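Long-range contacts in putative outer membrane protein (LpxR) (Salmonella typhimurium, PDB 3FID), which acts as a lipid A deacylase of the outer membrane, modifying lipopolysaccharide, and binds zinc: residues E167-Y178 with N197-R205; K218-D229 with I248-A259. All coordinates share one frame; numbering follows the deposited sequence.

Contact 1: residues E167-Y178 with N197-R205. With CXE (pentaethylene glycol monodecyl ether), chain M.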
loop_
_atom_site.group_PDB
_atom_site.type_symbol
_atom_site.label_atom_id
_atom_site.label_comp_id
_atom_site.label_asym_id
_atom_site.label_seq_id
_atom_site.Cartn_x
_atom_site.Cartn_y
_atom_site.Cartn_z
ATOM N N GLU A 167 -11.044 2.421 12.877
ATOM C CA GLU A 167 -11.283 1.342 11.932
ATOM C C GLU A 167 -10.647 0.028 12.404
ATOM O O GLU A 167 -9.667 0.023 13.178
ATOM C CB GLU A 167 -10.799 1.734 10.506
ATOM C CG GLU A 167 -9.264 2.009 10.364
ATOM C CD GLU A 167 -8.460 0.745 10.131
ATOM O OE1 GLU A 167 -8.991 -0.273 9.659
ATOM O OE2 GLU A 167 -7.191 0.800 10.435
ATOM N N VAL A 168 -11.254 -1.074 11.971
ATOM C CA VAL A 168 -10.699 -2.428 12.088
ATOM C C VAL A 168 -10.601 -3.045 10.687
ATOM O O VAL A 168 -11.525 -2.902 9.871
ATOM C CB VAL A 168 -11.590 -3.337 12.999
ATOM C CG1 VAL A 168 -10.984 -4.754 13.114
ATOM C CG2 VAL A 168 -11.716 -2.714 14.379
ATOM N N SER A 169 -9.476 -3.705 10.409
ATOM C CA SER A 169 -9.272 -4.359 9.128
ATOM C C SER A 169 -8.860 -5.788 9.322
ATOM O O SER A 169 -8.274 -6.140 10.338
ATOM C CB SER A 169 -8.182 -3.651 8.330
ATOM O OG SER A 169 -8.676 -2.416 7.834
ATOM N N ALA A 170 -9.110 -6.606 8.311
ATOM C CA ALA A 170 -8.757 -8.011 8.385
ATOM C C ALA A 170 -8.397 -8.527 6.994
ATOM O O ALA A 170 -9.077 -8.213 5.989
ATOM C CB ALA A 170 -9.913 -8.808 8.991
ATOM N N VAL A 171 -7.308 -9.286 6.930
ATOM C CA VAL A 171 -6.881 -9.967 5.702
ATOM C C VAL A 171 -6.623 -11.429 6.051
ATOM O O VAL A 171 -6.053 -11.729 7.090
ATOM C CB VAL A 171 -5.592 -9.316 5.088
ATOM C CG1 VAL A 171 -5.136 -10.039 3.836
ATOM C CG2 VAL A 171 -5.871 -7.845 4.743
ATOM N N GLY A 172 -7.069 -12.332 5.179
ATOM C CA GLY A 172 -6.759 -13.751 5.347
ATOM C C GLY A 172 -6.427 -14.417 4.027
ATOM O O GLY A 172 -6.590 -13.818 2.958
ATOM N N GLY A 173 -5.998 -15.675 4.115
ATOM C CA GLY A 173 -5.559 -16.438 2.956
ATOM C C GLY A 173 -4.175 -17.024 3.170
ATOM O O GLY A 173 -3.662 -17.037 4.297
ATOM N N ASN A 174 -3.560 -17.482 2.078
ATOM C CA ASN A 174 -2.304 -18.236 2.151
ATOM C C ASN A 174 -1.079 -17.406 1.781
ATOM O O ASN A 174 0.048 -17.915 1.732
ATOM C CB ASN A 174 -2.390 -19.525 1.303
ATOM C CG ASN A 174 -2.597 -19.254 -0.205
ATOM O OD1 ASN A 174 -3.293 -18.292 -0.600
ATOM N ND2 ASN A 174 -2.035 -20.141 -1.052
ATOM N N LEU A 175 -1.295 -16.107 1.568
ATOM C CA LEU A 175 -0.195 -15.199 1.271
ATOM C C LEU A 175 0.017 -14.211 2.423
ATOM O O LEU A 175 1.138 -14.107 2.937
ATOM C CB LEU A 175 -0.452 -14.442 -0.040
ATOM C CG LEU A 175 -0.799 -15.253 -1.292
ATOM C CD1 LEU A 175 -0.968 -14.331 -2.439
ATOM C CD2 LEU A 175 0.318 -16.227 -1.597
ATOM N N PHE A 176 -1.050 -13.497 2.811
ATOM C CA PHE A 176 -1.030 -12.573 3.964
ATOM C C PHE A 176 -2.243 -12.782 4.862
ATOM O O PHE A 176 -3.373 -12.993 4.386
ATOM C CB PHE A 176 -1.053 -11.096 3.527
ATOM C CG PHE A 176 0.011 -10.729 2.527
ATOM C CD1 PHE A 176 1.291 -10.318 2.946
ATOM C CD2 PHE A 176 -0.267 -10.788 1.168
ATOM C CE1 PHE A 176 2.260 -9.968 2.003
ATOM C CE2 PHE A 176 0.675 -10.427 0.232
ATOM C CZ PHE A 176 1.950 -10.012 0.632
ATOM N N GLN A 177 -2.010 -12.653 6.160
ATOM C CA GLN A 177 -3.062 -12.817 7.131
ATOM C C GLN A 177 -2.730 -11.934 8.321
ATOM O O GLN A 177 -1.650 -12.030 8.888
ATOM C CB GLN A 177 -3.224 -14.286 7.521
ATOM C CG GLN A 177 -4.412 -14.539 8.423
ATOM C CD GLN A 177 -5.007 -15.910 8.165
ATOM O OE1 GLN A 177 -5.610 -16.159 7.118
ATOM N NE2 GLN A 177 -4.786 -16.821 9.096
ATOM N N TYR A 178 -3.643 -11.018 8.621
ATOM C CA TYR A 178 -3.499 -10.111 9.756
ATOM C C TYR A 178 -4.824 -9.509 10.201
ATOM O O TYR A 178 -5.827 -9.569 9.482
ATOM C CB TYR A 178 -2.452 -9.021 9.483
ATOM C CG TYR A 178 -2.817 -7.990 8.426
ATOM C CD1 TYR A 178 -2.234 -8.025 7.157
ATOM C CD2 TYR A 178 -3.739 -6.962 8.701
ATOM C CE1 TYR A 178 -2.548 -7.024 6.179
ATOM C CE2 TYR A 178 -4.053 -6.005 7.758
ATOM C CZ TYR A 178 -3.449 -6.037 6.496
ATOM O OH TYR A 178 -3.781 -5.067 5.556
ATOM N N ASN A 197 -10.697 5.804 3.590
ATOM C CA ASN A 197 -9.288 5.651 3.995
ATOM C C ASN A 197 -8.865 4.166 3.993
ATOM O O ASN A 197 -9.673 3.283 3.681
ATOM C CB ASN A 197 -9.048 6.265 5.386
ATOM C CG ASN A 197 -9.452 7.719 5.462
ATOM O OD1 ASN A 197 -8.877 8.583 4.795
ATOM N ND2 ASN A 197 -10.456 7.998 6.280
ATOM N N GLY A 198 -7.623 3.888 4.372
ATOM C CA GLY A 198 -7.142 2.517 4.447
ATOM C C GLY A 198 -5.625 2.441 4.537
ATOM O O GLY A 198 -4.903 3.395 4.141
ATOM N N PHE A 199 -5.155 1.292 5.040
ATOM C CA PHE A 199 -3.750 1.005 5.267
ATOM C C PHE A 199 -3.391 -0.351 4.640
ATOM O O PHE A 199 -4.264 -1.213 4.443
ATOM C CB PHE A 199 -3.469 0.882 6.756
ATOM C CG PHE A 199 -3.816 2.133 7.543
ATOM C CD1 PHE A 199 -2.840 3.112 7.779
ATOM C CD2 PHE A 199 -5.117 2.325 8.037
ATOM C CE1 PHE A 199 -3.152 4.266 8.514
ATOM C CE2 PHE A 199 -5.433 3.457 8.798
ATOM C CZ PHE A 199 -4.460 4.435 9.030
ATOM N N GLY A 200 -2.105 -0.535 4.377
ATOM C CA GLY A 200 -1.595 -1.857 3.998
ATOM C C GLY A 200 -2.329 -2.370 2.778
ATOM O O GLY A 200 -2.448 -1.656 1.765
ATOM N N LEU A 201 -2.835 -3.602 2.865
ATOM C CA LEU A 201 -3.535 -4.199 1.718
ATOM C C LEU A 201 -4.949 -3.621 1.525
ATOM O O LEU A 201 -5.657 -3.973 0.575
ATOM C CB LEU A 201 -3.556 -5.727 1.870
ATOM C CG LEU A 201 -2.164 -6.399 1.773
ATOM C CD1 LEU A 201 -2.237 -7.884 2.217
ATOM C CD2 LEU A 201 -1.532 -6.295 0.409
ATOM N N LEU A 202 -5.364 -2.746 2.441
ATOM C CA LEU A 202 -6.640 -2.053 2.313
ATOM C C LEU A 202 -6.428 -0.599 1.834
ATOM O O LEU A 202 -7.377 0.169 1.730
ATOM C CB LEU A 202 -7.433 -2.094 3.648
ATOM C CG LEU A 202 -8.288 -3.299 4.093
ATOM C CD1 LEU A 202 -9.516 -3.544 3.192
ATOM C CD2 LEU A 202 -7.429 -4.581 4.242
ATOM N N SER A 203 -5.195 -0.235 1.487
ATOM C CA SER A 203 -4.940 1.117 1.026
ATOM C C SER A 203 -5.633 1.343 -0.335
ATOM O O SER A 203 -5.778 0.415 -1.148
ATOM C CB SER A 203 -3.431 1.417 1.034
ATOM O OG SER A 203 -2.780 0.914 -0.113
ATOM N N ARG A 204 -6.126 2.550 -0.558
ATOM C CA ARG A 204 -6.993 2.745 -1.715
ATOM C C ARG A 204 -6.175 3.000 -2.988
ATOM O O ARG A 204 -6.695 2.834 -4.094
ATOM C CB ARG A 204 -8.061 3.795 -1.428
ATOM C CG ARG A 204 -9.168 3.287 -0.426
ATOM C CD ARG A 204 -10.293 2.602 -1.210
ATOM N NE ARG A 204 -11.099 3.646 -1.830
ATOM C CZ ARG A 204 -11.890 3.489 -2.879
ATOM N NH1 ARG A 204 -11.994 2.310 -3.491
ATOM N NH2 ARG A 204 -12.548 4.531 -3.332
ATOM N N ARG A 205 -4.899 3.357 -2.816
ATOM C CA ARG A 205 -3.926 3.446 -3.930
ATOM C C ARG A 205 -4.477 4.239 -5.121
ATOM O O ARG A 205 -4.394 3.804 -6.275
ATOM C CB ARG A 205 -3.469 2.036 -4.368
ATOM C CG ARG A 205 -2.867 1.225 -3.198
ATOM C CD ARG A 205 -2.336 -0.134 -3.634
ATOM N NE ARG A 205 -1.122 -0.056 -4.462
ATOM C CZ ARG A 205 -0.351 -1.114 -4.738
ATOM N NH1 ARG A 205 -0.676 -2.305 -4.249
ATOM N NH2 ARG A 205 0.762 -0.988 -5.474
HETATM C C1 CXE M . -25.140 -2.619 12.403
HETATM C C2 CXE M . -23.908 -3.223 13.049
HETATM C C3 CXE M . -22.971 -2.142 13.591
HETATM C C4 CXE M . -21.498 -2.492 13.377
HETATM C C5 CXE M . -20.584 -1.738 14.342
HETATM C C6 CXE M . -19.147 -1.750 13.824
HETATM C C7 CXE M . -18.229 -0.742 14.520
HETATM C C8 CXE M . -16.764 -1.096 14.254
HETATM C C9 CXE M . -15.787 0.062 14.470
HETATM C C10 CXE M . -14.553 -0.404 15.238
HETATM O O11 CXE M . -13.594 0.648 15.319
HETATM C C12 CXE M . -12.875 0.669 16.565
HETATM C C13 CXE M . -11.360 0.500 16.361
HETATM O O14 CXE M . -10.613 1.348 17.242
HETATM C C15 CXE M . -9.204 1.342 16.986
HETATM C C16 CXE M . -8.562 2.697 17.301
HETATM O O17 CXE M . -7.242 2.488 17.825
HETATM C C18 CXE M . -6.225 3.360 17.312
HETATM C C19 CXE M . -4.856 2.976 17.886
HETATM O O20 CXE M . -3.932 2.622 16.844
HETATM C C21 CXE M . -2.685 2.093 17.310
HETATM C C22 CXE M . -1.586 3.054 16.877
HETATM O O23 CXE M . -0.283 2.567 17.182
HETATM C C24 CXE M . 0.641 3.632 17.392
HETATM C C25 CXE M . 1.311 3.432 18.735
HETATM O O26 CXE M . 2.087 4.575 19.049
HETATM O O HOH W 1 -6.967 -0.492 6.630
HETATM O O HOH W 2 -5.003 -2.975 6.700
#
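A hairpin of the outer-membrane barrel wall meets a loop folded into the barrel interior: Val171, Phe176 and Tyr178 of 167-178 receive Leu201 and Leu202 of 197-205. Glu167 and Ser169 also turn to the loop, while Val168, on the other face of its strand, meets the bound detergent, as expected of a wall that alternates lumen and lipid sides.

The polar link centres on Tyr178. With chi1 at 68°, its CG sits between the backbone N and the carbonyl carbon, and the ring reaches over Val171 to the loop. There Leu201 N donates to Tyr178 OH (3.2 Å, 147° at the hydrogen), and the phenol donates its own hydrogen bond to a water, 2.7 Å from OH, which in turn donates to Phe199 O. Gly200, with positive phi and no side chain, lets the phenol come close to this turn, which continues as a 3-10 segment at 201-202. A second water accepts from Phe199 N (3.0 Å) and donates to Ser169 OG, whose hydroxyl donates in turn to Glu167 OE1 (2.8 Å) on the syn side of the carboxylate. The other oxygen, Glu167 OE2, lies 3.5 Å from Phe199 CD2, carboxylate and ring planes 30° apart.

Branched apolar chains fill the rest. Leu201 CD1 comes obliquely onto the Phe176 ring, 3.6 Å from CG, and also touches Val171 CG1 and Tyr178 CE1. The side chains of Leu202 and Val171 pass each other in opposite directions, CD2 to CG2 3.7 Å.

Leu201 stands about 6 Å, side chain to side chain, from the zinc ligands His84 and Asp104. Beyond the hairpin, Leu202 packs on Met148 of strand 140-157 and Leu201 on Phe82 of strand 80-94, and Arg100 of strand 97-108 binds the carbonyls of Asn197 and Leu202.

Contact 2: residues K218-D229 with I248-A259. With CXE (pentaethylene glycol monodecyl ether), chain L; CXE (pentaethylene glycol monodecyl ether), chain M; CXE (pentaethylene glycol monodecyl ether), chain K.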
loop_
_atom_site.group_PDB
_atom_site.type_symbol
_atom_site.label_atom_id
_atom_site.label_comp_id
_atom_site.label_asym_id
_atom_site.label_seq_id
_atom_site.Cartn_x
_atom_site.Cartn_y
_atom_site.Cartn_z
ATOM N N LYS A 218 -8.289 17.103 0.161
ATOM C CA LYS A 218 -8.299 16.280 1.366
ATOM C C LYS A 218 -6.884 16.249 1.911
ATOM O O LYS A 218 -5.937 16.168 1.127
ATOM C CB LYS A 218 -8.779 14.857 1.022
ATOM C CG LYS A 218 -8.711 13.852 2.200
ATOM C CD LYS A 218 -9.272 12.474 1.832
ATOM C CE LYS A 218 -9.035 11.482 3.005
ATOM N NZ LYS A 218 -9.542 10.121 2.607
ATOM N N VAL A 219 -6.734 16.380 3.239
ATOM C CA VAL A 219 -5.448 16.212 3.894
ATOM C C VAL A 219 -5.680 15.262 5.048
ATOM O O VAL A 219 -6.703 15.351 5.710
ATOM C CB VAL A 219 -4.868 17.541 4.427
ATOM C CG1 VAL A 219 -3.499 17.311 4.994
ATOM C CG2 VAL A 219 -4.793 18.623 3.291
ATOM N N PHE A 220 -4.769 14.319 5.281
ATOM C CA PHE A 220 -5.052 13.276 6.257
ATOM C C PHE A 220 -3.787 12.764 6.910
ATOM O O PHE A 220 -2.679 12.907 6.363
ATOM C CB PHE A 220 -5.810 12.072 5.625
ATOM C CG PHE A 220 -4.974 11.320 4.640
ATOM C CD1 PHE A 220 -4.908 11.736 3.308
ATOM C CD2 PHE A 220 -4.186 10.250 5.055
ATOM C CE1 PHE A 220 -4.075 11.073 2.385
ATOM C CE2 PHE A 220 -3.356 9.583 4.147
ATOM C CZ PHE A 220 -3.296 10.011 2.808
ATOM N N ALA A 221 -3.973 12.176 8.080
ATOM C CA ALA A 221 -2.900 11.528 8.829
ATOM C C ALA A 221 -3.530 10.358 9.585
ATOM O O ALA A 221 -4.615 10.506 10.160
ATOM C CB ALA A 221 -2.262 12.541 9.783
ATOM N N GLY A 222 -2.888 9.184 9.553
ATOM C CA GLY A 222 -3.425 7.990 10.231
ATOM C C GLY A 222 -2.345 6.995 10.605
ATOM O O GLY A 222 -1.233 7.057 10.093
ATOM N N VAL A 223 -2.688 6.072 11.492
ATOM C CA VAL A 223 -1.809 4.964 11.893
ATOM C C VAL A 223 -2.697 3.757 12.115
ATOM O O VAL A 223 -3.837 3.882 12.619
ATOM C CB VAL A 223 -0.951 5.272 13.153
ATOM C CG1 VAL A 223 -1.817 5.723 14.381
ATOM C CG2 VAL A 223 -0.048 4.092 13.507
ATOM N N GLU A 224 -2.191 2.590 11.722
ATOM C CA GLU A 224 -2.871 1.345 11.966
ATOM C C GLU A 224 -1.887 0.350 12.556
ATOM O O GLU A 224 -0.806 0.180 12.041
ATOM C CB GLU A 224 -3.458 0.772 10.665
ATOM C CG GLU A 224 -4.134 -0.592 10.870
ATOM C CD GLU A 224 -4.558 -1.269 9.568
ATOM O OE1 GLU A 224 -3.742 -1.950 8.916
ATOM O OE2 GLU A 224 -5.734 -1.118 9.196
ATOM N N ARG A 225 -2.255 -0.294 13.652
ATOM C CA ARG A 225 -1.422 -1.383 14.169
ATOM C C ARG A 225 -1.931 -2.722 13.663
ATOM O O ARG A 225 -3.091 -3.077 13.896
ATOM C CB ARG A 225 -1.449 -1.377 15.712
ATOM C CG ARG A 225 -0.806 -2.648 16.319
ATOM C CD ARG A 225 -0.287 -2.342 17.721
ATOM N NE ARG A 225 0.767 -1.343 17.658
ATOM C CZ ARG A 225 1.400 -0.849 18.711
ATOM N NH1 ARG A 225 1.080 -1.273 19.931
ATOM N NH2 ARG A 225 2.347 0.064 18.550
ATOM N N ARG A 226 -1.079 -3.522 13.036
ATOM C CA ARG A 226 -1.572 -4.861 12.715
ATOM C C ARG A 226 -0.847 -6.005 13.373
ATOM O O ARG A 226 0.357 -5.929 13.644
ATOM C CB ARG A 226 -1.697 -5.070 11.212
ATOM C CG ARG A 226 -0.460 -4.758 10.457
ATOM C CD ARG A 226 -0.861 -4.656 8.974
ATOM N NE ARG A 226 0.284 -4.771 8.094
ATOM C CZ ARG A 226 0.820 -3.767 7.392
ATOM N NH1 ARG A 226 1.848 -4.007 6.576
ATOM N NH2 ARG A 226 0.333 -2.544 7.474
ATOM N N GLU A 227 -1.622 -7.036 13.694
ATOM C CA GLU A 227 -1.105 -8.249 14.323
ATOM C C GLU A 227 -1.012 -9.283 13.221
ATOM O O GLU A 227 -2.020 -9.684 12.658
ATOM C CB GLU A 227 -2.056 -8.718 15.412
ATOM C CG GLU A 227 -1.464 -9.756 16.316
ATOM C CD GLU A 227 -0.323 -9.208 17.198
ATOM O OE1 GLU A 227 0.341 -10.070 17.820
ATOM O OE2 GLU A 227 -0.094 -7.950 17.245
ATOM N N VAL A 228 0.214 -9.679 12.907
ATOM C CA VAL A 228 0.503 -10.378 11.661
ATOM C C VAL A 228 0.615 -11.884 11.950
ATOM O O VAL A 228 1.404 -12.312 12.816
ATOM C CB VAL A 228 1.812 -9.832 11.019
ATOM C CG1 VAL A 228 2.148 -10.598 9.718
ATOM C CG2 VAL A 228 1.687 -8.324 10.728
ATOM N N ASP A 229 -0.193 -12.660 11.240
ATOM C CA ASP A 229 -0.146 -14.107 11.299
ATOM C C ASP A 229 0.716 -14.664 10.162
ATOM O O ASP A 229 1.546 -15.567 10.362
ATOM C CB ASP A 229 -1.568 -14.688 11.212
ATOM C CG ASP A 229 -1.565 -16.219 11.219
ATOM O OD1 ASP A 229 -2.092 -16.821 10.253
ATOM O OD2 ASP A 229 -1.005 -16.816 12.179
ATOM N N ILE A 248 9.689 -13.090 11.457
ATOM C CA ILE A 248 8.727 -11.970 11.342
ATOM C C ILE A 248 8.413 -11.364 12.704
ATOM O O ILE A 248 8.475 -12.049 13.723
ATOM C CB ILE A 248 7.389 -12.346 10.626
ATOM C CG1 ILE A 248 6.531 -13.304 11.470
ATOM C CG2 ILE A 248 7.678 -12.888 9.231
ATOM C CD1 ILE A 248 5.013 -13.205 11.143
ATOM N N ASN A 249 8.124 -10.062 12.711
ATOM C CA ASN A 249 7.609 -9.404 13.907
ATOM C C ASN A 249 6.102 -9.473 13.797
ATOM O O ASN A 249 5.533 -9.200 12.728
ATOM C CB ASN A 249 8.022 -7.944 13.950
ATOM C CG ASN A 249 9.456 -7.751 14.371
ATOM O OD1 ASN A 249 10.031 -8.565 15.100
ATOM N ND2 ASN A 249 10.035 -6.630 13.956
ATOM N N LYS A 250 5.466 -9.855 14.888
ATOM C CA LYS A 250 4.033 -10.054 14.887
ATOM C C LYS A 250 3.230 -8.759 14.991
ATOM O O LYS A 250 2.061 -8.751 14.648
ATOM C CB LYS A 250 3.643 -11.050 15.981
ATOM C CG LYS A 250 4.377 -12.391 15.742
ATOM C CD LYS A 250 3.449 -13.563 15.882
ATOM C CE LYS A 250 3.595 -14.258 17.230
ATOM N NZ LYS A 250 4.744 -15.195 17.251
ATOM N N THR A 251 3.849 -7.684 15.471
ATOM C CA THR A 251 3.182 -6.387 15.572
ATOM C C THR A 251 3.863 -5.382 14.661
ATOM O O THR A 251 5.080 -5.130 14.767
ATOM C CB THR A 251 3.140 -5.880 17.038
ATOM O OG1 THR A 251 2.577 -6.910 17.858
ATOM C CG2 THR A 251 2.278 -4.678 17.136
ATOM N N VAL A 252 3.066 -4.828 13.738
ATOM C CA VAL A 252 3.577 -3.935 12.701
ATOM C C VAL A 252 2.641 -2.706 12.618
ATOM O O VAL A 252 1.422 -2.839 12.485
ATOM C CB VAL A 252 3.687 -4.678 11.309
ATOM C CG1 VAL A 252 4.002 -3.686 10.176
ATOM C CG2 VAL A 252 4.759 -5.766 11.340
ATOM N N ASP A 253 3.223 -1.519 12.707
ATOM C CA ASP A 253 2.473 -0.266 12.605
ATOM C C ASP A 253 2.723 0.361 11.258
ATOM O O ASP A 253 3.852 0.324 10.750
ATOM C CB ASP A 253 2.930 0.726 13.676
ATOM C CG ASP A 253 2.598 0.267 15.075
ATOM O OD1 ASP A 253 1.720 -0.600 15.223
ATOM O OD2 ASP A 253 3.229 0.785 16.021
ATOM N N GLU A 254 1.672 0.947 10.686
ATOM C CA GLU A 254 1.775 1.685 9.420
ATOM C C GLU A 254 1.246 3.116 9.572
ATOM O O GLU A 254 0.092 3.325 9.999
ATOM C CB GLU A 254 1.015 0.972 8.298
ATOM C CG GLU A 254 1.103 1.724 6.922
ATOM C CD GLU A 254 0.479 0.948 5.795
ATOM O OE1 GLU A 254 0.768 -0.249 5.690
ATOM O OE2 GLU A 254 -0.267 1.543 4.984
ATOM N N TYR A 255 2.086 4.085 9.227
ATOM C CA TYR A 255 1.738 5.506 9.299
ATOM C C TYR A 255 1.552 6.046 7.894
ATOM O O TYR A 255 2.315 5.699 6.991
ATOM C CB TYR A 255 2.883 6.279 9.958
ATOM C CG TYR A 255 3.061 5.928 11.402
ATOM C CD1 TYR A 255 2.485 6.727 12.390
ATOM C CD2 TYR A 255 3.812 4.801 11.800
ATOM C CE1 TYR A 255 2.644 6.439 13.729
ATOM C CE2 TYR A 255 3.976 4.498 13.154
ATOM C CZ TYR A 255 3.373 5.318 14.106
ATOM O OH TYR A 255 3.479 5.058 15.463
ATOM N N ARG A 256 0.550 6.904 7.696
ATOM C CA ARG A 256 0.288 7.482 6.373
ATOM C C ARG A 256 -0.099 8.940 6.591
ATOM O O ARG A 256 -0.981 9.228 7.405
ATOM C CB ARG A 256 -0.874 6.781 5.633
ATOM C CG ARG A 256 -0.738 5.274 5.456
ATOM C CD ARG A 256 -1.717 4.726 4.383
ATOM N NE ARG A 256 -0.998 3.634 3.716
ATOM C CZ ARG A 256 -0.533 3.597 2.460
ATOM N NH1 ARG A 256 0.120 2.517 2.085
ATOM N NH2 ARG A 256 -0.733 4.579 1.563
ATOM N N VAL A 257 0.588 9.836 5.894
ATOM C CA VAL A 257 0.278 11.239 5.915
ATOM C C VAL A 257 0.210 11.675 4.461
ATOM O O VAL A 257 1.147 11.411 3.671
ATOM C CB VAL A 257 1.406 12.023 6.669
ATOM C CG1 VAL A 257 1.250 13.531 6.471
ATOM C CG2 VAL A 257 1.475 11.592 8.164
ATOM N N GLY A 258 -0.869 12.353 4.071
ATOM C CA GLY A 258 -0.969 12.727 2.674
ATOM C C GLY A 258 -2.061 13.699 2.322
ATOM O O GLY A 258 -2.724 14.246 3.201
ATOM N N ALA A 259 -2.243 13.903 1.021
ATOM C CA ALA A 259 -3.217 14.882 0.506
ATOM C C ALA A 259 -3.639 14.540 -0.922
ATOM O O ALA A 259 -2.900 13.867 -1.676
ATOM C CB ALA A 259 -2.622 16.304 0.526
HETATM C C1 CXE L . -5.167 8.851 16.716
HETATM C C2 CXE L . -5.360 9.708 15.476
HETATM C C3 CXE L . -4.435 9.243 14.362
HETATM C C4 CXE L . -3.345 10.249 14.024
HETATM C C5 CXE L . -1.989 9.545 13.958
HETATM C C6 CXE L . -1.207 9.917 12.698
HETATM C C7 CXE L . 0.281 9.860 12.965
HETATM C C8 CXE L . 1.084 10.211 11.736
HETATM C C9 CXE L . 2.331 10.978 12.131
HETATM C C10 CXE L . 3.623 10.245 11.773
HETATM O O11 CXE L . 4.619 10.604 12.727
HETATM C C12 CXE L . 5.877 9.939 12.574
HETATM C C13 CXE L . 5.867 8.522 13.142
HETATM O O14 CXE L . 5.915 8.555 14.571
HETATM C C15 CXE L . 6.157 7.266 15.147
HETATM C C1 CXE M . -25.140 -2.619 12.403
HETATM C C2 CXE M . -23.908 -3.223 13.049
HETATM C C3 CXE M . -22.971 -2.142 13.591
HETATM C C4 CXE M . -21.498 -2.492 13.377
HETATM C C5 CXE M . -20.584 -1.738 14.342
HETATM C C6 CXE M . -19.147 -1.750 13.824
HETATM C C7 CXE M . -18.229 -0.742 14.520
HETATM C C8 CXE M . -16.764 -1.096 14.254
HETATM C C9 CXE M . -15.787 0.062 14.470
HETATM C C10 CXE M . -14.553 -0.404 15.238
HETATM O O11 CXE M . -13.594 0.648 15.319
HETATM C C12 CXE M . -12.875 0.669 16.565
HETATM C C13 CXE M . -11.360 0.500 16.361
HETATM O O14 CXE M . -10.613 1.348 17.242
HETATM C C15 CXE M . -9.204 1.342 16.986
HETATM C C16 CXE M . -8.562 2.697 17.301
HETATM O O17 CXE M . -7.242 2.488 17.825
HETATM C C18 CXE M . -6.225 3.360 17.312
HETATM C C19 CXE M . -4.856 2.976 17.886
HETATM O O20 CXE M . -3.932 2.622 16.844
HETATM C C21 CXE M . -2.685 2.093 17.310
HETATM C C22 CXE M . -1.586 3.054 16.877
HETATM O O23 CXE M . -0.283 2.567 17.182
HETATM C C24 CXE M . 0.641 3.632 17.392
HETATM C C25 CXE M . 1.311 3.432 18.735
HETATM O O26 CXE M . 2.087 4.575 19.049
HETATM C C1 CXE K . -5.972 16.771 9.617
HETATM C C2 CXE K . -4.880 15.918 9.005
HETATM C C3 CXE K . -3.486 16.335 9.474
HETATM C C4 CXE K . -2.885 17.424 8.584
HETATM C C5 CXE K . -1.449 17.796 8.931
HETATM C C6 CXE K . -0.655 18.052 7.649
HETATM C C7 CXE K . 0.417 19.138 7.763
HETATM C C8 CXE K . 1.188 19.245 6.451
HETATM C C9 CXE K . 2.398 20.166 6.530
HETATM C C10 CXE K . 3.065 20.289 5.163
HETATM O O11 CXE K . 4.052 21.322 5.172
HETATM C C12 CXE K . 4.865 21.302 3.995
HETATM C C13 CXE K . 6.183 22.037 4.238
HETATM O O14 CXE K . 7.023 21.951 3.078
HETATM C C15 CXE K . 8.410 21.791 3.386
HETATM C C16 CXE K . 8.704 20.330 3.734
HETATM O O17 CXE K . 10.113 20.090 3.791
HETATM C C18 CXE K . 10.555 19.713 5.095
HETATM C C19 CXE K . 12.068 19.856 5.190
HETATM O O20 CXE K . 12.564 20.371 3.955
#
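Backbone hydrogen bonds join 218-229 to 248-259 in antiparallel register. Phe220 with Gly258, Gly222 with Arg256, Glu224 with Glu254 and Arg226 with Val252 are hydrogen-bonded pairs, and Val228 N adds a bond to Lys250 O (2.7 Å).

Salt bridges differ between the two faces. Arg225 grips Asp253 side-on, NE to OD1 (2.7 Å) and NH2 to OD2 (2.8 Å), both on syn lone pairs with the planes 1° apart; the bend at chi3 (-63°) brings the guanidinium alongside. On the opposite face Arg226 NH2 meets Glu254 OE1 (2.9 Å) from above the carboxylate plane, while OE2 takes Arg256 NE (2.6 Å), so one carboxylate ties two arginines together.

These are neighbouring strands of the barrel wall: the Arg226 face looks inward, the Val223 face toward detergent.

Ring contacts follow this division. Inside, Gly258 has no side chain, and the Phe220 ring lies over its CA, a CH-pi contact with CA 3.9 Å from the ring centroid. Outside, Tyr255 is sandwiched between Val223 CG2, 3.7 Å from its centroid, and a detergent chain on the other face. Aliphatic Val219, Ala221 and Val257 likewise meet detergent.

Contact 1 is buried within the barrel, where a loop without regular strand pairing rests on the wall through leucines, a tyrosine hydroxyl and waters. Contact 2 is part of the wall itself, held chiefly by main-chain bonds, with a salt-bridge network of Arg226, Glu254 and Arg256 inside, and outside a detergent-bound apolar surface that gives way to polar pairs (Arg225-Asp253, Glu227-Thr251) toward one end. Strand 176-188 adjoins strand 215-228, so the two are close, their centres 10 Å apart. They share the lumen: Phe199 packs on Glu224, Glu254 OE2 accepts from Gly200 N, and Asn197 OD1 probably bonds to Lys218 NZ. Glu167 OE2 and Glu224 OE2 approach to 2.7 Å, which suggests that one of them may carry a proton. One detergent molecule touches both.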